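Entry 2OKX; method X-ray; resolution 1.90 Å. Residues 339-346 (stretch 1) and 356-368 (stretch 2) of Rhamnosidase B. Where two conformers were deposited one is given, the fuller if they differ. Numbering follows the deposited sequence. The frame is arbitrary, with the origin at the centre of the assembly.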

# COMPACT_ATOMS: atom_id res chain seq x y z
N THR A 339 27.31 -12.96 7.98
CA THR A 339 27.42 -11.53 7.76
C THR A 339 28.60 -11.03 8.58
O THR A 339 28.91 -11.58 9.63
CB THR A 339 26.14 -10.77 8.16
OG1 THR A 339 25.81 -11.05 9.53
CG2 THR A 339 24.98 -11.21 7.27
N ILE A 340 29.27 -10.00 8.07
CA ILE A 340 30.42 -9.42 8.75
C ILE A 340 30.06 -8.00 9.18
O ILE A 340 29.82 -7.13 8.35
CB ILE A 340 31.64 -9.38 7.82
CG1 ILE A 340 31.85 -10.76 7.19
CG2 ILE A 340 32.88 -8.97 8.60
CD1 ILE A 340 32.98 -10.82 6.19
N GLY A 341 30.03 -7.78 10.50
CA GLY A 341 29.67 -6.49 11.04
C GLY A 341 29.01 -6.73 12.39
O GLY A 341 29.26 -7.77 13.00
N THR A 342 28.17 -5.81 12.86
CA THR A 342 27.84 -4.58 12.15
C THR A 342 28.81 -3.48 12.59
O THR A 342 28.78 -3.05 13.74
CB THR A 342 26.40 -4.16 12.51
OG1 THR A 342 25.53 -5.29 12.30
CG2 THR A 342 25.94 -3.00 11.64
N PHE A 343 29.67 -3.04 11.67
CA PHE A 343 30.67 -2.03 11.98
C PHE A 343 30.10 -0.73 12.53
O PHE A 343 30.69 -0.12 13.42
CB PHE A 343 31.55 -1.76 10.75
CG PHE A 343 32.27 -2.98 10.25
CD1 PHE A 343 31.77 -3.72 9.18
CD2 PHE A 343 33.43 -3.42 10.88
CE1 PHE A 343 32.41 -4.87 8.74
CE2 PHE A 343 34.09 -4.57 10.45
CZ PHE A 343 33.57 -5.30 9.38
N ASP A 344 28.96 -0.31 11.99
CA ASP A 344 28.31 0.91 12.45
C ASP A 344 26.86 0.85 11.96
O ASP A 344 26.55 0.13 11.02
CB ASP A 344 29.02 2.15 11.90
CG ASP A 344 28.57 3.43 12.60
OD1 ASP A 344 27.91 3.33 13.65
OD2 ASP A 344 28.89 4.53 12.10
N GLN A 345 25.98 1.61 12.62
CA GLN A 345 24.57 1.61 12.24
C GLN A 345 23.89 2.87 12.72
O GLN A 345 24.49 3.71 13.40
CB GLN A 345 23.88 0.41 12.87
CG GLN A 345 24.13 0.29 14.36
CD GLN A 345 23.41 -0.87 14.99
OE1 GLN A 345 22.23 -0.77 15.33
NE2 GLN A 345 24.11 -1.98 15.16
N SER A 346 22.61 3.01 12.38
CA SER A 346 21.84 4.16 12.79
C SER A 346 20.37 3.98 12.41
O SER A 346 20.04 3.19 11.53
CB SER A 346 22.39 5.44 12.15
OG SER A 346 22.30 5.40 10.74
N ARG A 356 24.18 9.84 12.44
CA ARG A 356 24.14 9.08 11.20
C ARG A 356 25.31 8.11 11.12
O ARG A 356 26.41 8.39 11.61
CB ARG A 356 24.18 10.03 9.99
CG ARG A 356 23.16 11.16 10.05
CD ARG A 356 21.74 10.64 10.21
NE ARG A 356 20.80 11.71 10.54
CZ ARG A 356 20.52 12.73 9.74
NH1 ARG A 356 21.11 12.84 8.56
NH2 ARG A 356 19.65 13.66 10.13
N MET A 357 25.06 6.96 10.51
CA MET A 357 26.08 5.93 10.35
C MET A 357 27.25 6.45 9.50
O MET A 357 27.05 7.20 8.55
CB MET A 357 25.47 4.71 9.65
CG MET A 357 26.48 3.66 9.21
SD MET A 357 25.73 2.39 8.17
CE MET A 357 25.85 3.18 6.58
N GLN A 358 28.46 6.05 9.87
CA GLN A 358 29.64 6.44 9.11
C GLN A 358 30.23 5.16 8.51
O GLN A 358 30.02 4.07 9.03
CB GLN A 358 30.66 7.15 10.00
CG GLN A 358 30.40 8.66 10.10
CD GLN A 358 31.46 9.40 10.91
OE1 GLN A 358 31.63 10.61 10.75
NE2 GLN A 358 32.15 8.69 11.79
N THR A 359 30.95 5.30 7.40
CA THR A 359 31.51 4.13 6.74
C THR A 359 33.04 4.15 6.69
O THR A 359 33.63 3.78 5.68
CB THR A 359 30.98 4.02 5.30
OG1 THR A 359 31.43 5.14 4.53
CG2 THR A 359 29.45 4.00 5.31
N ASP A 360 33.67 4.56 7.78
CA ASP A 360 35.12 4.63 7.83
C ASP A 360 35.78 3.65 8.78
O ASP A 360 36.99 3.70 8.99
CB ASP A 360 35.57 6.05 8.18
CG ASP A 360 35.03 6.52 9.52
OD1 ASP A 360 35.43 7.61 9.97
OD2 ASP A 360 34.21 5.80 10.12
N HIS A 361 35.01 2.74 9.37
CA HIS A 361 35.59 1.77 10.30
C HIS A 361 36.78 1.08 9.63
O HIS A 361 36.65 0.52 8.54
CB HIS A 361 34.54 0.74 10.72
CG HIS A 361 34.98 -0.11 11.87
ND1 HIS A 361 35.99 -1.04 11.77
CD2 HIS A 361 34.56 -0.15 13.16
CE1 HIS A 361 36.18 -1.61 12.94
NE2 HIS A 361 35.32 -1.09 13.80
N PRO A 362 37.95 1.11 10.28
CA PRO A 362 39.18 0.50 9.76
C PRO A 362 39.08 -0.93 9.26
O PRO A 362 39.65 -1.27 8.22
CB PRO A 362 40.16 0.65 10.93
CG PRO A 362 39.26 0.66 12.13
CD PRO A 362 38.14 1.55 11.68
N ASP A 363 38.36 -1.79 9.98
CA ASP A 363 38.23 -3.17 9.55
C ASP A 363 37.34 -3.27 8.32
O ASP A 363 37.61 -4.06 7.41
CB ASP A 363 37.70 -4.03 10.69
CG ASP A 363 38.68 -4.15 11.84
OD1 ASP A 363 39.89 -4.30 11.56
OD2 ASP A 363 38.25 -4.09 13.01
N TYR A 364 36.29 -2.46 8.28
CA TYR A 364 35.39 -2.47 7.13
C TYR A 364 36.15 -2.09 5.87
O TYR A 364 35.96 -2.69 4.82
CB TYR A 364 34.24 -1.49 7.36
CG TYR A 364 33.47 -1.14 6.10
CD1 TYR A 364 33.55 0.14 5.54
CD2 TYR A 364 32.67 -2.08 5.46
CE1 TYR A 364 32.86 0.47 4.38
CE2 TYR A 364 31.98 -1.77 4.29
CZ TYR A 364 32.08 -0.49 3.76
OH TYR A 364 31.39 -0.19 2.60
N ARG A 365 37.03 -1.10 5.98
CA ARG A 365 37.81 -0.62 4.84
C ARG A 365 38.93 -1.55 4.37
O ARG A 365 39.23 -1.61 3.18
CB ARG A 365 38.42 0.75 5.16
CG ARG A 365 37.40 1.87 5.27
CD ARG A 365 36.74 2.16 3.93
NE ARG A 365 35.76 3.23 4.03
CZ ARG A 365 35.09 3.73 3.00
NH1 ARG A 365 35.30 3.26 1.78
NH2 ARG A 365 34.22 4.72 3.18
N ALA A 366 39.54 -2.27 5.30
CA ALA A 366 40.64 -3.17 4.94
C ALA A 366 40.18 -4.57 4.59
O ALA A 366 40.70 -5.19 3.65
CB ALA A 366 41.64 -3.24 6.10
N LEU A 367 39.19 -5.07 5.33
CA LEU A 367 38.66 -6.41 5.17
C LEU A 367 38.60 -7.03 3.77
O LEU A 367 39.18 -8.10 3.55
CB LEU A 367 37.28 -6.50 5.82
CG LEU A 367 36.61 -7.88 5.85
CD1 LEU A 367 37.61 -8.96 6.20
CD2 LEU A 367 35.48 -7.85 6.86
N PRO A 368 37.91 -6.39 2.82
CA PRO A 368 37.83 -6.97 1.48
C PRO A 368 39.15 -7.54 0.96
O PRO A 368 39.28 -8.74 0.74
CB PRO A 368 37.33 -5.80 0.63
CG PRO A 368 36.47 -5.06 1.59
CD PRO A 368 37.32 -5.04 2.84

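Stretch 2 enters the contact as an extended segment and leaves it as a helix. R356 contributes little, its CA-to-CB bond pointing away from stretch 1. M357 is more closely engaged: its CB lies 3.4 Å from S346 OG and 3.9 Å from Q345 C, although the end of the side chain leads away. The carboxylate of D344 also reaches this residue, with D344 OD2 3.6 Å from M357 CA.

That carboxylate makes the one hydrogen bond between the stretches. Q358 N donates to D344 OD2 at 2.7 Å, and the N-H...O angle of 175° is almost ideal. The other oxygen, D344 OD1, accepts from Q345 N at 2.8 Å, so the aspartate side chain links the backbone N of Q345 to that of Q358.

T359 and D360 make no contact with stretch 1, but T359 O accepts weak bonds from R365 NE and R365 NH2, both at 2.7 Å, linking the loop to the helix that follows. H361 caps this helix, its ND1 accepting from D363 N at 3.1 Å. H361 ND1 also lies 3.6 Å from F343 CD2, which sits over one face of the imidazole; the two ring planes are inclined at 53°.

From here F343, which buries 120 Å² against stretch 2, dominates the contact. D363 CB approaches F343 CE2 at 3.7 Å. Y364 presents its backbone and CB to one face of the phenyl ring: Y364 N is 3.7 Å from F343 CE2, and Y364 CB stands 3.9 Å from the ring centroid, only 14° off the normal, a CH-pi arrangement. One turn later, L367 CD2 reaches the edge of the ring, 4.1 Å from F343 CZ, and comes unusually close to I340, with L367 CD2 3.3 Å from I340 CG2, shorter than a typical methyl-methyl contact. This leucine methyl thus bridges two apolar side chains of stretch 1.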